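Local coordinates for protein glycosyltransferase (Streptomyces halstedii, PDB 3WAG) that belongs to the GT-B-type glycosyltransferases related to erythromycin biosynthesis protein CIII and holds thymidine-5'-diphosphate in this crystal form, at residues P211-P216 with E351-R356; C249-L254 with A315-H320; A278-T283 with D297-V302. All coordinates share one frame; numbering follows the deposited sequence.

Interaction 1 of 3, residues P211-P216 with E351-R356; sequences PWMSFP and ERFAER
An aromatic and cation-pi contact joins the loop after strand 204-206, the edge strand of the N-terminal sheet, to helix 346-356 of the C-terminal half, and so lies between the two halves of a GT-B fold; Trp212 is laid against the flank of the helix where Arg352, Phe353 and Arg356 emerge. Trp212 lies in the short 3-10 segment 211-213. Over one face of its indole runs the Arg356 chain: CD sits 3.7 Å from the centroid of the Trp212 six-membered ring, a CH-pi contact. Two bends along the Arg356 chain, about CB-CG and CG-CD, bring the guanidinium over the five-membered ring, whose centroid is 4.7 Å from Arg356 CZ and 14° off the ring normal. That guanidinium is tilted 66° from the indole plane, so the cation-pi pair is not a flat stack. The opposite face carries Met213 CB, displaced toward the rim. At the edge, Trp212 CH2 approaches Phe353 CD1 at 3.9 Å; the six-membered ring and the phenyl lie at 75°, an offset edge-to-face pair with the indole edge toward the phenyl face. Trp212 CZ3 also comes within 3.7 Å of Arg352 CB. Met213 CB rests on Arg352 CG at 3.8 Å, while Met213 SD makes an oblique Met-aromatic contact with Phe353, 5.1 Å from the ring centroid. Arg352 turns its polar end along its own helix and grips Glu355 side-on, NH2 to OE2 at 2.8 Å and NE to OE1, both oxygens met from above the carboxylate plane. Arg356 NH2 is salt-bridged to Glu395 of helix 384-397, which also packs on Trp212 through Ile392. The interface therefore relies on dispersion and cation-pi attraction; Glu395 probably balances the Arg356 charge over the indole, while Glu355 pairs with Arg352 away from the ring.

Interaction 2 of 3, residues C249-L254 with A315-H320; sequences CLTLGL and AAIVHH. With TYD (thymidine-5'-diphosphate), chain F.
Two neighbouring parallel strands of a Rossmann-like sheet, 247-251 and 314-319, pair here and end beside the bound thymidine-5'-diphosphate. The axes of 249-251 and 316-319 come within 4.7 Å, 10° from parallel. Three nearly straight backbone hydrogen bonds set the register: Cys249 N to Ala316 O at 3.1 Å, Val318 N to Cys249 O at 2.8 Å and Thr251 N to Val318 O at 2.9 Å. Side chains alternate across the sheet. On one face Leu250 and Val318 run alongside each other, with Leu250 CD1 against Val318 CB at 3.6 Å. On the other, Cys249 SG touches Ile317 CD1 at 3.7 Å; SG and Ile317 CG1 both stand anti to their own backbone N (chi1 -180° and 176°). Thr251 and His319 share that face, and Thr251 OG1 packs against His319 CB at 3.3 Å; this buried hydroxyl has no polar partner in the model. Farther along the chain, Leu252 occupies the N-cap position of helix 253-256, while its CD2 lies over the His319-His320 peptide link. His320 bridges the strand and the ligand: its ND1 donates a weak bond to Thr251 O, and its NE2 donates to TYD O1B at 3.3 Å, with a weak bond to O2B. The diphosphate is thus met at the imidazole edge, near the ring plane, and Thr325 OG1 and Gly324 N also bond the ligand. Placing a diphosphate beyond the C-terminal ends of parallel strands is typical of the nucleotide-binding C-terminal domain of GT-B glycosyltransferases.

Interaction 3 of 3, residues A278-T283 with D297-V302; sequences ADVVAT and DNVRAV
Val280 N reaches Asn298 O at 2.7 Å, the first of four backbone hydrogen bonds that join strands 279-283 and 299-302 in a beta-alpha-beta unit whose connecting helix is 286-292. The ladder continues through Arg300 N to Val280 O and Ala282 N to Arg300 O, both 2.9 Å, and closes with Val302 N to Ala282 O, more bent at 139°. The four successive parallel bridges and the 18° between the strand directions describe a regular pair with a small twist. One face carries Val280, Val299, Ala282 and Ala301: Val280 CB meets Val299 CG2 at 4.1 Å, and Ala282 CB leans on Val299 CG1. The other face carries Val281, Arg300, Thr283 and Val302, with Thr283 CG2 lying 4.1 Å from Val302 CG1. Farther out, Trp238 of helix 237-240 packs on Val281 and Val302 and makes a cation-pi contact with Arg300. Strand 247-251 flanks strand 279-283 on its other edge, whereas 299-302 is outermost within this chain. Thr283, at the strand end, touches the bound thymidine-5'-diphosphate. At the beginning of the pair, Asp279 OD1 is salt-bridged to Arg245. Asn298 CG lies between its backbone N and carbonyl carbon (chi1 65°), which turns ND2 toward Ala278. That nitrogen bonds Ala274 O and also donates to Ala278 O at 3.1 Å, with the latter oxygen close to the amide plane of Asn298.

In the fold
Along the chain the contacts are nested: interaction 3 inside the loop closed by interaction 2, and both inside that closed by interaction 1. Interactions 2 and 3 share the six-stranded parallel sheet, their centres about 11 Å apart; strands 247-251 and 279-283 are neighbours, with Leu250 N 2.8 Å from Val281 O and Leu250 O 2.9 Å from Thr283 N, probable hydrogen bonds. Interaction 1 touches neither: its nearest atoms are about 6 Å from interaction 2, with centre-to-centre distances of about 20 Å to interaction 2 and about 30 Å to interaction 3. It ties a loop following the other sheet's edge strand 204-206 to a helix of the nucleotide-binding half, bridging the GT-B fold.

Interaction 1 of 3, residues P211-P216 with E351-R356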
loop_
_atom_site.group_PDB
_atom_site.type_symbol
_atom_site.label_atom_id
_atom_site.label_comp_id
_atom_site.label_asym_id
_atom_site.label_seq_id
_atom_site.Cartn_x
_atom_site.Cartn_y
_atom_site.Cartn_z
ATOM N N PRO B 211 -22.581 -3.204 10.780
ATOM C CA PRO B 211 -23.266 -3.990 11.806
ATOM C C PRO B 211 -24.769 -4.114 11.482
ATOM O O PRO B 211 -25.343 -5.092 11.798
ATOM C CB PRO B 211 -23.018 -3.196 13.092
ATOM C CG PRO B 211 -22.012 -2.098 12.780
ATOM C CD PRO B 211 -22.161 -1.870 11.282
ATOM N N TRP B 212 -25.385 -3.199 10.755
ATOM C CA TRP B 212 -26.842 -3.439 10.437
ATOM C C TRP B 212 -27.151 -4.756 9.807
ATOM O O TRP B 212 -28.272 -5.217 9.920
ATOM C CB TRP B 212 -27.475 -2.311 9.613
ATOM C CG TRP B 212 -26.991 -2.168 8.196
ATOM C CD1 TRP B 212 -26.002 -1.320 7.726
ATOM C CD2 TRP B 212 -27.494 -2.868 6.998
ATOM N NE1 TRP B 212 -25.825 -1.468 6.369
ATOM C CE2 TRP B 212 -26.692 -2.380 5.872
ATOM C CE3 TRP B 212 -28.459 -3.854 6.768
ATOM C CZ2 TRP B 212 -26.895 -2.827 4.565
ATOM C CZ3 TRP B 212 -28.638 -4.322 5.451
ATOM C CH2 TRP B 212 -27.887 -3.810 4.370
ATOM N N MET B 213 -26.194 -5.373 9.104
ATOM C CA MET B 213 -26.481 -6.645 8.394
ATOM C C MET B 213 -25.786 -7.844 9.047
ATOM O O MET B 213 -25.791 -8.935 8.485
ATOM C CB MET B 213 -26.104 -6.560 6.891
ATOM C CG MET B 213 -24.619 -6.231 6.616
ATOM S SD MET B 213 -24.027 -6.380 4.886
ATOM C CE MET B 213 -23.658 -8.020 5.177
ATOM N N SER B 214 -25.171 -7.641 10.221
ATOM C CA SER B 214 -24.334 -8.677 10.861
ATOM C C SER B 214 -25.140 -9.643 11.667
ATOM O O SER B 214 -26.240 -9.300 12.079
ATOM C CB SER B 214 -23.298 -8.059 11.785
ATOM O OG SER B 214 -22.200 -7.560 11.011
ATOM N N PHE B 215 -24.586 -10.837 11.937
ATOM C CA PHE B 215 -25.226 -11.730 12.916
ATOM C C PHE B 215 -25.088 -11.199 14.329
ATOM O O PHE B 215 -24.032 -10.657 14.654
ATOM C CB PHE B 215 -24.639 -13.125 12.889
ATOM C CG PHE B 215 -24.746 -13.793 11.578
ATOM C CD1 PHE B 215 -25.971 -13.850 10.900
ATOM C CD2 PHE B 215 -23.638 -14.447 11.041
ATOM C CE1 PHE B 215 -26.060 -14.512 9.672
ATOM C CE2 PHE B 215 -23.716 -15.097 9.818
ATOM C CZ PHE B 215 -24.920 -15.138 9.129
ATOM N N PRO B 216 -26.132 -11.383 15.190
ATOM C CA PRO B 216 -25.895 -11.098 16.633
ATOM C C PRO B 216 -24.773 -12.016 17.118
ATOM O O PRO B 216 -24.640 -13.123 16.611
ATOM C CB PRO B 216 -27.226 -11.482 17.307
ATOM C CG PRO B 216 -27.899 -12.422 16.363
ATOM C CD PRO B 216 -27.425 -12.094 14.961
ATOM N N GLU B 351 -30.341 -10.952 0.784
ATOM C CA GLU B 351 -31.647 -10.725 1.409
ATOM C C GLU B 351 -31.628 -9.482 2.312
ATOM O O GLU B 351 -32.585 -8.684 2.279
ATOM C CB GLU B 351 -32.142 -11.989 2.126
ATOM C CG GLU B 351 -33.600 -12.014 2.580
ATOM C CD GLU B 351 -34.583 -11.296 1.647
ATOM O OE1 GLU B 351 -35.492 -10.594 2.169
ATOM O OE2 GLU B 351 -34.457 -11.427 0.399
ATOM N N ARG B 352 -30.557 -9.275 3.093
ATOM C CA ARG B 352 -30.471 -7.996 3.874
ATOM C C ARG B 352 -30.587 -6.710 2.996
ATOM O O ARG B 352 -31.337 -5.780 3.336
ATOM C CB ARG B 352 -29.235 -7.959 4.776
ATOM C CG ARG B 352 -29.540 -7.997 6.281
ATOM C CD ARG B 352 -29.997 -9.350 6.789
ATOM N NE ARG B 352 -31.377 -9.704 6.440
ATOM C CZ ARG B 352 -31.784 -10.956 6.186
ATOM N NH1 ARG B 352 -30.916 -11.952 6.238
ATOM N NH2 ARG B 352 -33.052 -11.230 5.884
ATOM N N PHE B 353 -29.838 -6.635 1.891
ATOM C CA PHE B 353 -29.920 -5.490 0.999
ATOM C C PHE B 353 -31.344 -5.351 0.391
ATOM O O PHE B 353 -31.881 -4.216 0.289
ATOM C CB PHE B 353 -28.940 -5.596 -0.167
ATOM C CG PHE B 353 -27.502 -5.352 0.187
ATOM C CD1 PHE B 353 -27.061 -4.084 0.618
ATOM C CD2 PHE B 353 -26.554 -6.349 -0.024
ATOM C CE1 PHE B 353 -25.712 -3.863 0.909
ATOM C CE2 PHE B 353 -25.219 -6.124 0.275
ATOM C CZ PHE B 353 -24.795 -4.895 0.740
ATOM N N ALA B 354 -31.939 -6.488 -0.006
ATOM C CA ALA B 354 -33.282 -6.455 -0.619
ATOM C C ALA B 354 -34.287 -5.765 0.348
ATOM O O ALA B 354 -34.898 -4.751 -0.018
ATOM C CB ALA B 354 -33.719 -7.859 -1.036
ATOM N N GLU B 355 -34.328 -6.213 1.609
ATOM C CA GLU B 355 -35.238 -5.662 2.628
ATOM C C GLU B 355 -35.024 -4.163 2.863
ATOM O O GLU B 355 -35.930 -3.439 3.299
ATOM C CB GLU B 355 -35.082 -6.382 3.967
ATOM C CG GLU B 355 -35.391 -7.867 3.973
ATOM C CD GLU B 355 -34.898 -8.536 5.256
ATOM O OE1 GLU B 355 -34.059 -7.943 5.974
ATOM O OE2 GLU B 355 -35.350 -9.663 5.543
ATOM N N ARG B 356 -33.834 -3.678 2.590
ATOM C CA ARG B 356 -33.594 -2.249 2.814
ATOM C C ARG B 356 -33.986 -1.470 1.555
ATOM O O ARG B 356 -33.997 -0.251 1.505
ATOM C CB ARG B 356 -32.140 -2.042 3.255
ATOM C CG ARG B 356 -31.916 -2.659 4.642
ATOM C CD ARG B 356 -31.047 -1.823 5.556
ATOM N NE ARG B 356 -31.124 -0.386 5.281
ATOM C CZ ARG B 356 -30.351 0.515 5.887
ATOM N NH1 ARG B 356 -29.462 0.114 6.763
ATOM N NH2 ARG B 356 -30.461 1.816 5.631
#

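Interaction 2 of 3, residues C249-L254 with A315-H320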
loop_
_atom_site.group_PDB
_atom_site.type_symbol
_atom_site.label_atom_id
_atom_site.label_comp_id
_atom_site.label_asym_id
_atom_site.label_seq_id
_atom_site.Cartn_x
_atom_site.Cartn_y
_atom_site.Cartn_z
ATOM N N CYS B 249 -22.664 -2.008 -14.341
ATOM C CA CYS B 249 -21.545 -2.913 -14.200
ATOM C C CYS B 249 -22.043 -4.345 -14.104
ATOM O O CYS B 249 -22.932 -4.664 -13.310
ATOM C CB CYS B 249 -20.714 -2.546 -12.960
ATOM S SG CYS B 249 -19.329 -3.672 -12.813
ATOM N N LEU B 250 -21.492 -5.215 -14.920
ATOM C CA LEU B 250 -21.903 -6.623 -14.880
ATOM C C LEU B 250 -20.699 -7.518 -14.540
ATOM O O LEU B 250 -19.762 -7.604 -15.299
ATOM C CB LEU B 250 -22.594 -7.012 -16.207
ATOM C CG LEU B 250 -22.974 -8.466 -16.407
ATOM C CD1 LEU B 250 -24.157 -8.689 -15.481
ATOM C CD2 LEU B 250 -23.316 -8.740 -17.879
ATOM N N THR B 251 -20.706 -8.131 -13.351
ATOM C CA THR B 251 -19.572 -8.941 -12.879
ATOM C C THR B 251 -20.146 -10.236 -12.323
ATOM O O THR B 251 -20.264 -10.401 -11.112
ATOM C CB THR B 251 -18.636 -8.233 -11.804
ATOM O OG1 THR B 251 -19.371 -7.905 -10.618
ATOM C CG2 THR B 251 -18.068 -6.992 -12.293
ATOM N N LEU B 252 -20.489 -11.123 -13.253
ATOM C CA LEU B 252 -21.257 -12.356 -13.070
ATOM C C LEU B 252 -20.735 -13.406 -14.105
ATOM O O LEU B 252 -21.412 -14.407 -14.421
ATOM C CB LEU B 252 -22.718 -12.079 -13.423
ATOM C CG LEU B 252 -23.907 -12.068 -12.488
ATOM C CD1 LEU B 252 -25.010 -12.661 -13.332
ATOM C CD2 LEU B 252 -23.664 -12.875 -11.224
ATOM N N GLY B 253 -19.545 -13.139 -14.653
ATOM C CA GLY B 253 -18.888 -14.012 -15.617
ATOM C C GLY B 253 -18.878 -15.436 -15.131
ATOM O O GLY B 253 -19.276 -16.336 -15.880
ATOM N N LEU B 254 -18.469 -15.640 -13.873
ATOM C CA LEU B 254 -18.396 -16.976 -13.326
ATOM C C LEU B 254 -19.743 -17.710 -13.228
ATOM O O LEU B 254 -19.926 -18.748 -13.874
ATOM C CB LEU B 254 -17.680 -16.973 -11.980
ATOM C CG LEU B 254 -16.851 -18.234 -11.731
ATOM C CD1 LEU B 254 -15.553 -17.885 -11.008
ATOM C CD2 LEU B 254 -17.654 -19.312 -11.000
ATOM N N ALA B 315 -25.286 3.249 -12.541
ATOM C CA ALA B 315 -26.626 3.292 -11.905
ATOM C C ALA B 315 -26.922 1.978 -11.208
ATOM O O ALA B 315 -27.738 1.947 -10.281
ATOM C CB ALA B 315 -27.714 3.577 -12.966
ATOM N N ALA B 316 -26.323 0.869 -11.680
ATOM C CA ALA B 316 -26.505 -0.424 -10.964
ATOM C C ALA B 316 -25.274 -1.313 -11.074
ATOM O O ALA B 316 -24.408 -1.085 -11.913
ATOM C CB ALA B 316 -27.723 -1.147 -11.504
ATOM N N ILE B 317 -25.156 -2.305 -10.209
ATOM C CA ILE B 317 -24.138 -3.343 -10.443
ATOM C C ILE B 317 -24.817 -4.708 -10.267
ATOM O O ILE B 317 -25.551 -4.938 -9.306
ATOM C CB ILE B 317 -22.866 -3.223 -9.548
ATOM C CG1 ILE B 317 -21.940 -4.414 -9.817
ATOM C CG2 ILE B 317 -23.219 -3.150 -8.077
ATOM C CD1 ILE B 317 -20.518 -4.125 -9.338
ATOM N N VAL B 318 -24.587 -5.568 -11.237
ATOM C CA VAL B 318 -25.134 -6.923 -11.232
ATOM C C VAL B 318 -23.967 -7.826 -10.849
ATOM O O VAL B 318 -22.952 -7.823 -11.555
ATOM C CB VAL B 318 -25.729 -7.270 -12.631
ATOM C CG1 VAL B 318 -26.553 -8.561 -12.564
ATOM C CG2 VAL B 318 -26.637 -6.144 -13.118
ATOM N N HIS B 319 -24.078 -8.545 -9.722
ATOM C CA HIS B 319 -22.966 -9.407 -9.254
ATOM C C HIS B 319 -23.455 -10.540 -8.370
ATOM O O HIS B 319 -24.657 -10.649 -8.098
ATOM C CB HIS B 319 -21.889 -8.575 -8.570
ATOM C CG HIS B 319 -22.300 -8.069 -7.203
ATOM N ND1 HIS B 319 -23.090 -6.976 -7.026
ATOM C CD2 HIS B 319 -22.035 -8.554 -5.950
ATOM C CE1 HIS B 319 -23.277 -6.769 -5.719
ATOM N NE2 HIS B 319 -22.660 -7.742 -5.059
ATOM N N HIS B 320 -22.522 -11.405 -7.964
ATOM C CA HIS B 320 -22.757 -12.677 -7.273
ATOM C C HIS B 320 -22.868 -12.572 -5.778
ATOM O O HIS B 320 -23.025 -13.591 -5.107
ATOM C CB HIS B 320 -21.544 -13.537 -7.513
ATOM C CG HIS B 320 -20.258 -12.792 -7.283
ATOM N ND1 HIS B 320 -19.683 -12.002 -8.232
ATOM C CD2 HIS B 320 -19.469 -12.672 -6.138
ATOM C CE1 HIS B 320 -18.563 -11.457 -7.721
ATOM N NE2 HIS B 320 -18.455 -11.840 -6.431
HETATM P PA TYD F . -13.321 -10.995 -5.945
HETATM O O1A TYD F . -13.859 -11.413 -7.321
HETATM O O2A TYD F . -12.921 -12.001 -4.871
HETATM O O3A TYD F . -14.577 -10.107 -5.362
HETATM P PB TYD F . -15.652 -10.561 -4.211
HETATM O O1B TYD F . -15.924 -12.061 -4.403
HETATM O O2B TYD F . -16.833 -9.574 -4.458
HETATM O O3B TYD F . -14.828 -10.396 -2.905
HETATM O "O5'" TYD F . -12.016 -10.017 -6.155
HETATM C "C5'" TYD F . -11.442 -9.104 -5.181
HETATM C "C4'" TYD F . -11.866 -7.627 -5.425
HETATM O "O4'" TYD F . -11.639 -7.186 -6.782
HETATM C "C3'" TYD F . -13.345 -7.281 -5.149
HETATM O "O3'" TYD F . -13.367 -6.162 -4.248
HETATM C "C2'" TYD F . -13.947 -6.841 -6.477
HETATM C "C1'" TYD F . -12.703 -6.334 -7.235
HETATM N N1 TYD F . -12.908 -6.427 -8.680
HETATM C C2 TYD F . -12.824 -5.274 -9.505
HETATM O O2 TYD F . -12.546 -4.139 -9.041
HETATM N N3 TYD F . -13.065 -5.383 -10.842
HETATM C C4 TYD F . -13.386 -6.556 -11.440
HETATM O O4 TYD F . -13.572 -6.562 -12.678
HETATM C C5 TYD F . -13.467 -7.781 -10.600
HETATM C C5M TYD F . -13.802 -9.150 -11.146
HETATM C C6 TYD F . -13.212 -7.630 -9.227
#

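Interaction 3 of 3, residues A278-T283 with D297-V302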
loop_
_atom_site.group_PDB
_atom_site.type_symbol
_atom_site.label_atom_id
_atom_site.label_comp_id
_atom_site.label_asym_id
_atom_site.label_seq_id
_atom_site.Cartn_x
_atom_site.Cartn_y
_atom_site.Cartn_z
ATOM N N ALA B 278 -29.099 2.066 -20.909
ATOM C CA ALA B 278 -27.772 2.351 -20.363
ATOM C C ALA B 278 -26.689 1.560 -21.090
ATOM O O ALA B 278 -26.970 0.534 -21.718
ATOM C CB ALA B 278 -27.733 2.000 -18.875
ATOM N N ASP B 279 -25.440 1.997 -20.981
ATOM C CA ASP B 279 -24.292 1.148 -21.397
ATOM C C ASP B 279 -23.942 0.084 -20.345
ATOM O O ASP B 279 -24.111 0.327 -19.149
ATOM C CB ASP B 279 -23.049 2.010 -21.566
ATOM C CG ASP B 279 -23.168 2.987 -22.708
ATOM O OD1 ASP B 279 -23.882 2.699 -23.696
ATOM O OD2 ASP B 279 -22.532 4.043 -22.612
ATOM N N VAL B 280 -23.398 -1.055 -20.779
ATOM C CA VAL B 280 -23.003 -2.124 -19.869
ATOM C C VAL B 280 -21.505 -2.292 -19.934
ATOM O O VAL B 280 -20.940 -2.271 -21.020
ATOM C CB VAL B 280 -23.710 -3.444 -20.198
ATOM C CG1 VAL B 280 -23.058 -4.630 -19.465
ATOM C CG2 VAL B 280 -25.207 -3.303 -19.888
ATOM N N VAL B 281 -20.859 -2.377 -18.762
ATOM C CA VAL B 281 -19.439 -2.758 -18.702
ATOM C C VAL B 281 -19.435 -4.090 -18.019
ATOM O O VAL B 281 -19.773 -4.191 -16.827
ATOM C CB VAL B 281 -18.567 -1.749 -17.924
ATOM C CG1 VAL B 281 -17.165 -2.267 -17.807
ATOM C CG2 VAL B 281 -18.556 -0.375 -18.613
ATOM N N ALA B 282 -19.088 -5.128 -18.775
ATOM C CA ALA B 282 -19.201 -6.486 -18.310
ATOM C C ALA B 282 -17.824 -7.105 -18.245
ATOM O O ALA B 282 -17.068 -6.962 -19.186
ATOM C CB ALA B 282 -20.083 -7.271 -19.275
ATOM N N THR B 283 -17.492 -7.775 -17.128
ATOM C CA THR B 283 -16.291 -8.599 -17.044
ATOM C C THR B 283 -16.516 -10.019 -17.578
ATOM O O THR B 283 -17.305 -10.792 -17.034
ATOM C CB THR B 283 -15.714 -8.717 -15.621
ATOM O OG1 THR B 283 -16.671 -9.379 -14.780
ATOM C CG2 THR B 283 -15.361 -7.339 -15.046
ATOM N N ASP B 297 -24.530 -3.723 -28.975
ATOM C CA ASP B 297 -23.884 -2.471 -29.305
ATOM C C ASP B 297 -23.330 -1.796 -28.065
ATOM O O ASP B 297 -22.257 -1.233 -28.098
ATOM C CB ASP B 297 -24.909 -1.552 -29.982
ATOM C CG ASP B 297 -25.393 -2.109 -31.317
ATOM O OD1 ASP B 297 -24.748 -3.064 -31.815
ATOM O OD2 ASP B 297 -26.398 -1.602 -31.867
ATOM N N ASN B 298 -24.073 -1.917 -26.967
ATOM C CA ASN B 298 -23.890 -1.137 -25.778
ATOM C C ASN B 298 -23.170 -1.885 -24.643
ATOM O O ASN B 298 -23.302 -1.501 -23.475
ATOM C CB ASN B 298 -25.276 -0.699 -25.301
ATOM C CG ASN B 298 -26.139 -1.875 -24.865
ATOM O OD1 ASN B 298 -26.060 -2.948 -25.445
ATOM N ND2 ASN B 298 -26.905 -1.699 -23.796
ATOM N N VAL B 299 -22.425 -2.926 -24.991
ATOM C CA VAL B 299 -21.730 -3.776 -24.041
ATOM C C VAL B 299 -20.226 -3.698 -24.309
ATOM O O VAL B 299 -19.779 -3.973 -25.422
ATOM C CB VAL B 299 -22.185 -5.268 -24.143
ATOM C CG1 VAL B 299 -21.382 -6.155 -23.206
ATOM C CG2 VAL B 299 -23.669 -5.423 -23.835
ATOM N N ARG B 300 -19.444 -3.330 -23.295
ATOM C CA ARG B 300 -17.989 -3.419 -23.379
ATOM C C ARG B 300 -17.561 -4.599 -22.542
ATOM O O ARG B 300 -17.813 -4.617 -21.329
ATOM C CB ARG B 300 -17.340 -2.136 -22.873
ATOM C CG ARG B 300 -15.812 -2.114 -22.955
ATOM C CD ARG B 300 -15.279 -0.848 -22.277
ATOM N NE ARG B 300 -15.857 0.415 -22.790
ATOM C CZ ARG B 300 -15.391 1.083 -23.854
ATOM N NH1 ARG B 300 -14.341 0.623 -24.528
ATOM N NH2 ARG B 300 -15.963 2.213 -24.240
ATOM N N ALA B 301 -16.981 -5.612 -23.174
ATOM C CA ALA B 301 -16.460 -6.769 -22.445
ATOM C C ALA B 301 -15.024 -6.427 -22.042
ATOM O O ALA B 301 -14.278 -5.870 -22.822
ATOM C CB ALA B 301 -16.472 -8.016 -23.302
ATOM N N VAL B 302 -14.644 -6.757 -20.820
ATOM C CA VAL B 302 -13.335 -6.400 -20.305
ATOM C C VAL B 302 -12.928 -7.594 -19.454
ATOM O O VAL B 302 -13.788 -8.246 -18.862
ATOM C CB VAL B 302 -13.563 -5.091 -19.532
ATOM C CG1 VAL B 302 -13.400 -5.226 -18.021
ATOM C CG2 VAL B 302 -12.887 -3.939 -20.217
#